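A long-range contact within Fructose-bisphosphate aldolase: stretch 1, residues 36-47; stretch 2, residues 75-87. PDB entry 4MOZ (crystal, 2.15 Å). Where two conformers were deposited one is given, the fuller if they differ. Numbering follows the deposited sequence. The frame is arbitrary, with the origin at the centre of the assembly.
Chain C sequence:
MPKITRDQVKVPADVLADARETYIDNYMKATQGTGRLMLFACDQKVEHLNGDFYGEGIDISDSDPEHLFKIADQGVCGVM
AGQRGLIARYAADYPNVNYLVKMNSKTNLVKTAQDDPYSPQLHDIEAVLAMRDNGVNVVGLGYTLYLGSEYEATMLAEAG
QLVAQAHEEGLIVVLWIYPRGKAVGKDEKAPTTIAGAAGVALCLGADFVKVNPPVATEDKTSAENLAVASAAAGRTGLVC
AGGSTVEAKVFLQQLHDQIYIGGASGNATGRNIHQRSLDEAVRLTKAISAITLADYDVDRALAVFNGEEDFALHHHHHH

Stretch 1 36-47: RLMLFACDQKVE
Stretch 2 (75-87) GVCGVMAGQRGLI

The strands running through Leu 39 to Ala 41 and Val 79 to Ala 81 are neighbours and parallel: their axes approach to 4.8 Å, and their N-to-C directions differ by 35°. Phi/psi stays extended, from -107/113 at Leu 37 and from -130/149 at Val 79. The register pairs Leu 39 with Val 79, Phe 40 with Met 80 and Ala 41 with Ala 81, at CA-CA distances of 5.0, 4.8 and 5.0 Å. Four hydrogen bonds alternate along the ladder: Val 79 N to Met 38 O (3.1 Å), Phe 40 N to Val 79 O (2.8 Å), Ala 81 N to Phe 40 O (2.9 Å) and Cys 42 N to Ala 81 O (2.8 Å). Gly 78 N adds a weak one to Met 38 O (2.8 Å, 130°). Gly 78 (-80/-65) suits this spot because an ideal CB would lie 2.6 Å from Met 38 O, a clash. Beyond the strands, helices begin at Gln 44 and Arg 84.

All six paired residues are buried, where apolar side chains suit a place without water. On the face carrying Leu 39, Val 79 and Ala 81, Val 79 (m) places CG2 3.8 Å from Leu 39 CG; Leu 39 CD2 reaches Ala 81 CB at 4.1 Å. On the Phe 40 and Met 80 face, Phe 40 (t, chi2 36°) sets CD2 4.2 Å from Met 80 CG. Cys 77 SG lies obliquely 5.0 Å from the Phe 40 ring centroid. Met 80, a selenomethionine, all t, extends CE to 3.6 Å from Cys 42 SG (m); Met 38, a selenomethionine (t, m, t), brings SE 3.9 Å from Cys 77 CB.

At the N-cap, buried Gln 83 (m, p, chi3 6°) bends back; its amide suits both roles, NE2 donating to Asp 43 O (3.0 Å, 171°) and OE1 accepting from a water (3.1 Å). That water also donates to Cys 42 O (2.7 Å) and accepts from Lys 45 N (3.0 Å). The contact buries 734 Å² in total.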

ATOM      1  N   ARG C  36       2.369  13.299 -36.948  1.00 30.18           N
ATOM      2  CA  ARG C  36       1.261  14.035 -36.339  1.00 30.46           C
ATOM      3  C   ARG C  36       0.247  13.057 -35.752  1.00 29.68           C
ATOM      4  O   ARG C  36      -0.039  12.020 -36.352  1.00 29.17           O
ATOM      5  CB  ARG C  36       0.575  14.925 -37.380  1.00 30.99           C
ATOM      6  CG  ARG C  36       1.443  16.035 -37.958  1.00 31.70           C
ATOM      7  CD  ARG C  36       1.058  17.399 -37.406  1.00 34.95           C
ATOM      8  NE  ARG C  36       1.718  18.476 -38.144  1.00 36.99           N
ATOM      9  CZ  ARG C  36       1.196  19.119 -39.188  1.00 35.34           C
ATOM     10  NH1 ARG C  36      -0.017  18.817 -39.640  1.00 35.32           N
ATOM     11  NH2 ARG C  36       1.895  20.075 -39.780  1.00 34.04           N
ATOM     12  N   LEU C  37      -0.305  13.386 -34.589  1.00 27.72           N
ATOM     13  CA  LEU C  37      -1.240  12.477 -33.932  1.00 28.09           C
ATOM     14  C   LEU C  37      -2.683  12.953 -33.996  1.00 27.24           C
ATOM     15  O   LEU C  37      -3.040  13.968 -33.389  1.00 27.90           O
ATOM     16  CB  LEU C  37      -0.836  12.213 -32.473  1.00 28.08           C
ATOM     17  CG  LEU C  37      -1.711  11.221 -31.688  1.00 26.15           C
ATOM     18  CD1 LEU C  37      -1.590   9.809 -32.246  1.00 26.04           C
ATOM     19  CD2 LEU C  37      -1.372  11.239 -30.205  1.00 25.90           C
HETATM   20  N   MSE C  38      -3.501  12.208 -34.736  1.00 26.25           N
HETATM   21  CA  MSE C  38      -4.948  12.395 -34.731  1.00 28.01           C
HETATM   22  C   MSE C  38      -5.527  11.346 -33.791  1.00 26.99           C
HETATM   23  O   MSE C  38      -5.576  10.162 -34.130  1.00 27.13           O
HETATM   24  CB  MSE C  38      -5.527  12.253 -36.146  1.00 28.13           C
HETATM   25  CG  MSE C  38      -6.981  12.692 -36.293  1.00 30.37           C
HETATM   26 SE   MSE C  38      -8.253  11.545 -35.333  1.00 36.70          SE
HETATM   27  CE  MSE C  38      -9.921  12.222 -36.100  1.00 34.39           C
ATOM     28  N   LEU C  39      -5.945  11.783 -32.606  1.00 25.95           N
ATOM     29  CA  LEU C  39      -6.453  10.878 -31.576  1.00 26.42           C
ATOM     30  C   LEU C  39      -7.975  10.949 -31.459  1.00 25.84           C
ATOM     31  O   LEU C  39      -8.543  12.017 -31.208  1.00 26.99           O
ATOM     32  CB  LEU C  39      -5.787  11.173 -30.222  1.00 26.98           C
ATOM     33  CG  LEU C  39      -6.135  10.258 -29.036  1.00 28.06           C
ATOM     34  CD1 LEU C  39      -4.933  10.053 -28.127  1.00 28.02           C
ATOM     35  CD2 LEU C  39      -7.333  10.770 -28.236  1.00 26.53           C
ATOM     36  N   PHE C  40      -8.621   9.804 -31.643  1.00 23.96           N
ATOM     37  CA  PHE C  40     -10.059   9.682 -31.444  1.00 26.24           C
ATOM     38  C   PHE C  40     -10.308   9.157 -30.025  1.00 26.43           C
ATOM     39  O   PHE C  40     -10.048   7.984 -29.719  1.00 26.78           O
ATOM     40  CB  PHE C  40     -10.661   8.777 -32.527  1.00 25.46           C
ATOM     41  CG  PHE C  40     -12.145   8.530 -32.391  1.00 25.30           C
ATOM     42  CD1 PHE C  40     -13.010   9.526 -31.935  1.00 24.76           C
ATOM     43  CD2 PHE C  40     -12.683   7.298 -32.763  1.00 26.69           C
ATOM     44  CE1 PHE C  40     -14.370   9.290 -31.822  1.00 25.24           C
ATOM     45  CE2 PHE C  40     -14.049   7.057 -32.660  1.00 26.38           C
ATOM     46  CZ  PHE C  40     -14.892   8.055 -32.188  1.00 26.83           C
ATOM     47  N   ALA C  41     -10.792  10.053 -29.164  1.00 25.89           N
ATOM     48  CA  ALA C  41     -11.007   9.757 -27.751  1.00 27.18           C
ATOM     49  C   ALA C  41     -12.356   9.078 -27.508  1.00 28.23           C
ATOM     50  O   ALA C  41     -13.415   9.633 -27.820  1.00 28.10           O
ATOM     51  CB  ALA C  41     -10.881  11.030 -26.921  1.00 24.81           C
ATOM     52  N   CYS C  42     -12.301   7.873 -26.946  1.00 30.58           N
ATOM     53  CA  CYS C  42     -13.491   7.065 -26.680  1.00 31.49           C
ATOM     54  C   CYS C  42     -13.520   6.568 -25.235  1.00 29.99           C
ATOM     55  O   CYS C  42     -14.017   5.477 -24.954  1.00 30.16           O
ATOM     56  CB  CYS C  42     -13.536   5.869 -27.637  1.00 31.23           C
ATOM     57  SG  CYS C  42     -13.652   6.309 -29.386  1.00 33.83           S
ATOM     58  N   ASP C  43     -12.994   7.378 -24.322  1.00 30.19           N
ATOM     59  CA  ASP C  43     -12.853   6.995 -22.921  1.00 28.92           C
ATOM     60  C   ASP C  43     -13.900   7.646 -22.010  1.00 28.34           C
ATOM     61  O   ASP C  43     -13.920   7.395 -20.804  1.00 29.73           O
ATOM     62  CB  ASP C  43     -11.446   7.345 -22.430  1.00 30.22           C
ATOM     63  CG  ASP C  43     -11.177   8.849 -22.436  1.00 32.36           C
ATOM     64  OD1 ASP C  43     -11.478   9.515 -23.452  1.00 32.41           O
ATOM     65  OD2 ASP C  43     -10.655   9.364 -21.423  1.00 36.18           O
ATOM     66  N   GLN C  44     -14.774   8.465 -22.590  1.00 27.92           N
ATOM     67  CA  GLN C  44     -15.716   9.275 -21.804  1.00 29.21           C
ATOM     68  C   GLN C  44     -16.932   8.537 -21.206  1.00 27.15           C
ATOM     69  O   GLN C  44     -17.695   9.132 -20.440  1.00 25.76           O
ATOM     70  CB  GLN C  44     -16.153  10.511 -22.602  1.00 32.82           C
ATOM     71  CG  GLN C  44     -15.023  11.505 -22.864  1.00 38.54           C
ATOM     72  CD  GLN C  44     -15.385  12.579 -23.881  1.00 42.35           C
ATOM     73  OE1 GLN C  44     -15.848  12.279 -24.983  1.00 45.21           O
ATOM     74  NE2 GLN C  44     -15.163  13.841 -23.516  1.00 47.97           N
ATOM     75  N   LYS C  45     -17.110   7.254 -21.531  1.00 26.65           N
ATOM     76  CA  LYS C  45     -18.176   6.457 -20.904  1.00 28.04           C
ATOM     77  C   LYS C  45     -17.968   6.307 -19.394  1.00 28.33           C
ATOM     78  O   LYS C  45     -18.937   6.175 -18.645  1.00 28.90           O
ATOM     79  CB  LYS C  45     -18.305   5.075 -21.537  1.00 27.46           C
ATOM     80  CG  LYS C  45     -19.024   5.049 -22.871  1.00 28.45           C
ATOM     81  CD  LYS C  45     -18.991   3.662 -23.498  1.00 29.72           C
ATOM     82  CE  LYS C  45     -20.092   2.766 -22.950  1.00 27.81           C
ATOM     83  NZ  LYS C  45     -21.447   3.281 -23.290  1.00 27.73           N
ATOM     84  N   VAL C  46     -16.710   6.304 -18.954  1.00 27.03           N
ATOM     85  CA  VAL C  46     -16.417   6.347 -17.524  1.00 25.32           C
ATOM     86  C   VAL C  46     -16.373   7.801 -17.058  1.00 24.24           C
ATOM     87  O   VAL C  46     -17.071   8.167 -16.112  1.00 24.66           O
ATOM     88  CB  VAL C  46     -15.105   5.619 -17.139  1.00 24.90           C
ATOM     89  CG1 VAL C  46     -14.948   5.589 -15.628  1.00 23.61           C
ATOM     90  CG2 VAL C  46     -15.084   4.198 -17.685  1.00 25.33           C
ATOM     91  N   GLU C  47     -15.576   8.624 -17.744  1.00 23.21           N
ATOM     92  CA  GLU C  47     -15.341  10.019 -17.344  1.00 25.26           C
ATOM     93  C   GLU C  47     -16.615  10.831 -17.084  1.00 26.21           C
ATOM     94  O   GLU C  47     -16.728  11.496 -16.054  1.00 25.51           O
ATOM     95  CB  GLU C  47     -14.449  10.741 -18.361  1.00 26.58           C
ATOM     96  CG  GLU C  47     -13.049  10.160 -18.505  1.00 27.44           C
ATOM     97  CD  GLU C  47     -12.235  10.226 -17.224  1.00 29.48           C
ATOM     98  OE1 GLU C  47     -12.282  11.269 -16.532  1.00 30.63           O
ATOM     99  OE2 GLU C  47     -11.539   9.234 -16.916  1.00 29.33           O
ATOM    100  N   GLY C  75     -14.066   5.824 -40.565  1.00 30.92           N
ATOM    101  CA  GLY C  75     -13.434   7.130 -40.678  1.00 30.39           C
ATOM    102  C   GLY C  75     -11.931   6.999 -40.805  1.00 29.65           C
ATOM    103  O   GLY C  75     -11.401   5.901 -40.975  1.00 30.67           O
ATOM    104  N   VAL C  76     -11.239   8.128 -40.736  1.00 31.86           N
ATOM    105  CA  VAL C  76      -9.783   8.130 -40.754  1.00 32.29           C
ATOM    106  C   VAL C  76      -9.315   8.734 -39.443  1.00 31.30           C
ATOM    107  O   VAL C  76      -9.632   9.886 -39.131  1.00 32.20           O
ATOM    108  CB  VAL C  76      -9.199   8.897 -41.973  1.00 32.43           C
ATOM    109  CG1 VAL C  76      -7.674   8.905 -41.931  1.00 29.95           C
ATOM    110  CG2 VAL C  76      -9.674   8.280 -43.282  1.00 29.08           C
ATOM    111  N   CYS C  77      -8.587   7.932 -38.667  0.50 32.42           N
ATOM    112  CA  CYS C  77      -8.055   8.343 -37.369  0.50 32.85           C
ATOM    113  C   CYS C  77      -6.629   7.824 -37.228  0.50 31.02           C
ATOM    114  O   CYS C  77      -6.242   6.879 -37.919  0.50 31.58           O
ATOM    115  CB  CYS C  77      -8.912   7.779 -36.227  0.50 32.65           C
ATOM    116  SG  CYS C  77     -10.701   8.027 -36.371  0.50 33.30           S
ATOM    117  N   GLY C  78      -5.850   8.444 -36.342  1.00 30.39           N
ATOM    118  CA  GLY C  78      -4.506   7.968 -36.027  1.00 29.74           C
ATOM    119  C   GLY C  78      -4.623   6.818 -35.049  1.00 30.45           C
ATOM    120  O   GLY C  78      -4.280   5.676 -35.375  1.00 32.88           O
ATOM    121  N   VAL C  79      -5.116   7.128 -33.847  1.00 28.25           N
ATOM    122  CA  VAL C  79      -5.401   6.117 -32.828  1.00 27.68           C
ATOM    123  C   VAL C  79      -6.812   6.258 -32.254  1.00 27.61           C
ATOM    124  O   VAL C  79      -7.372   7.361 -32.202  1.00 27.59           O
ATOM    125  CB  VAL C  79      -4.389   6.137 -31.648  1.00 27.46           C
ATOM    126  CG1 VAL C  79      -2.972   5.848 -32.124  1.00 27.55           C
ATOM    127  CG2 VAL C  79      -4.449   7.451 -30.878  1.00 25.82           C
HETATM  128  N   MSE C  80      -7.387   5.130 -31.851  0.50 27.20           N
HETATM  129  CA  MSE C  80      -8.594   5.143 -31.050  0.50 28.07           C
HETATM  130  C   MSE C  80      -8.194   4.853 -29.617  0.50 26.86           C
HETATM  131  O   MSE C  80      -7.627   3.797 -29.326  0.50 27.15           O
HETATM  132  CB  MSE C  80      -9.590   4.097 -31.536  0.50 29.58           C
HETATM  133  CG  MSE C  80     -10.861   4.060 -30.709  0.50 31.84           C
HETATM  134 SE   MSE C  80     -11.967   2.541 -31.167  0.50 34.84          SE
HETATM  135  CE  MSE C  80     -13.387   2.782 -29.858  0.50 31.17           C
ATOM    136  N   ALA C  81      -8.478   5.803 -28.732  1.00 26.36           N
ATOM    137  CA  ALA C  81      -8.151   5.668 -27.311  1.00 26.71           C
ATOM    138  C   ALA C  81      -9.370   5.246 -26.502  1.00 28.00           C
ATOM    139  O   ALA C  81     -10.405   5.916 -26.533  1.00 28.30           O
ATOM    140  CB  ALA C  81      -7.570   6.965 -26.763  1.00 25.26           C
ATOM    141  N   GLY C  82      -9.243   4.128 -25.789  1.00 27.57           N
ATOM    142  CA  GLY C  82     -10.318   3.632 -24.930  1.00 27.42           C
ATOM    143  C   GLY C  82      -9.822   2.710 -23.834  1.00 26.07           C
ATOM    144  O   GLY C  82      -8.669   2.266 -23.860  1.00 26.69           O
ATOM    145  N   GLN C  83     -10.696   2.417 -22.870  1.00 24.16           N
ATOM    146  CA  GLN C  83     -10.365   1.498 -21.780  1.00 24.84           C
ATOM    147  C   GLN C  83     -10.104   0.088 -22.301  1.00 25.77           C
ATOM    148  O   GLN C  83     -10.655  -0.314 -23.335  1.00 25.48           O
ATOM    149  CB  GLN C  83     -11.475   1.471 -20.727  1.00 25.06           C
ATOM    150  CG  GLN C  83     -11.573   2.727 -19.871  1.00 25.33           C
ATOM    151  CD  GLN C  83     -12.422   3.812 -20.510  1.00 26.81           C
ATOM    152  OE1 GLN C  83     -13.051   3.595 -21.555  1.00 28.39           O
ATOM    153  NE2 GLN C  83     -12.446   4.990 -19.887  1.00 22.94           N
ATOM    154  N   ARG C  84      -9.255  -0.645 -21.580  1.00 25.69           N
ATOM    155  CA  ARG C  84      -8.897  -2.030 -21.909  1.00 24.90           C
ATOM    156  C   ARG C  84     -10.134  -2.898 -22.153  1.00 25.08           C
ATOM    157  O   ARG C  84     -10.208  -3.608 -23.159  1.00 25.03           O
ATOM    158  CB  ARG C  84      -8.043  -2.627 -20.785  1.00 24.17           C
ATOM    159  CG  ARG C  84      -7.418  -3.991 -21.062  1.00 23.37           C
ATOM    160  CD  ARG C  84      -7.222  -4.782 -19.769  1.00 23.78           C
ATOM    161  NE  ARG C  84      -8.509  -5.044 -19.124  1.00 24.82           N
ATOM    162  CZ  ARG C  84      -9.264  -6.121 -19.348  1.00 23.62           C
ATOM    163  NH1 ARG C  84      -8.856  -7.074 -20.180  1.00 21.22           N
ATOM    164  NH2 ARG C  84     -10.432  -6.250 -18.733  1.00 23.14           N
ATOM    165  N   GLY C  85     -11.100  -2.823 -21.236  1.00 24.70           N
ATOM    166  CA  GLY C  85     -12.315  -3.631 -21.308  1.00 24.69           C
ATOM    167  C   GLY C  85     -13.161  -3.349 -22.534  1.00 25.52           C
ATOM    168  O   GLY C  85     -13.596  -4.276 -23.224  1.00 27.91           O
ATOM    169  N   LEU C  86     -13.378  -2.062 -22.804  1.00 24.30           N
ATOM    170  CA  LEU C  86     -14.145  -1.613 -23.957  1.00 24.65           C
ATOM    171  C   LEU C  86     -13.537  -2.149 -25.251  1.00 25.25           C
ATOM    172  O   LEU C  86     -14.238  -2.741 -26.081  1.00 24.44           O
ATOM    173  CB  LEU C  86     -14.205  -0.084 -23.985  1.00 25.03           C
ATOM    174  CG  LEU C  86     -14.849   0.589 -25.200  1.00 26.03           C
ATOM    175  CD1 LEU C  86     -16.355   0.371 -25.218  1.00 24.51           C
ATOM    176  CD2 LEU C  86     -14.517   2.072 -25.205  1.00 28.01           C
ATOM    177  N   ILE C  87     -12.230  -1.942 -25.402  1.00 23.76           N
ATOM    178  CA  ILE C  87     -11.483  -2.464 -26.539  1.00 25.05           C
ATOM    179  C   ILE C  87     -11.594  -3.997 -26.634  1.00 27.23           C
ATOM    180  O   ILE C  87     -11.821  -4.533 -27.718  1.00 28.23           O
ATOM    181  CB  ILE C  87     -10.008  -1.992 -26.513  1.00 25.53           C
ATOM    182  CG1 ILE C  87      -9.934  -0.462 -26.637  1.00 24.75           C
ATOM    183  CG2 ILE C  87      -9.215  -2.636 -27.641  1.00 25.66           C
ATOM    184  CD1 ILE C  87      -8.560   0.134 -26.371  1.00 24.99           C
TER
HETATM  185  O   HOH W   1     -15.554   4.993 -22.760  1.00 25.12           O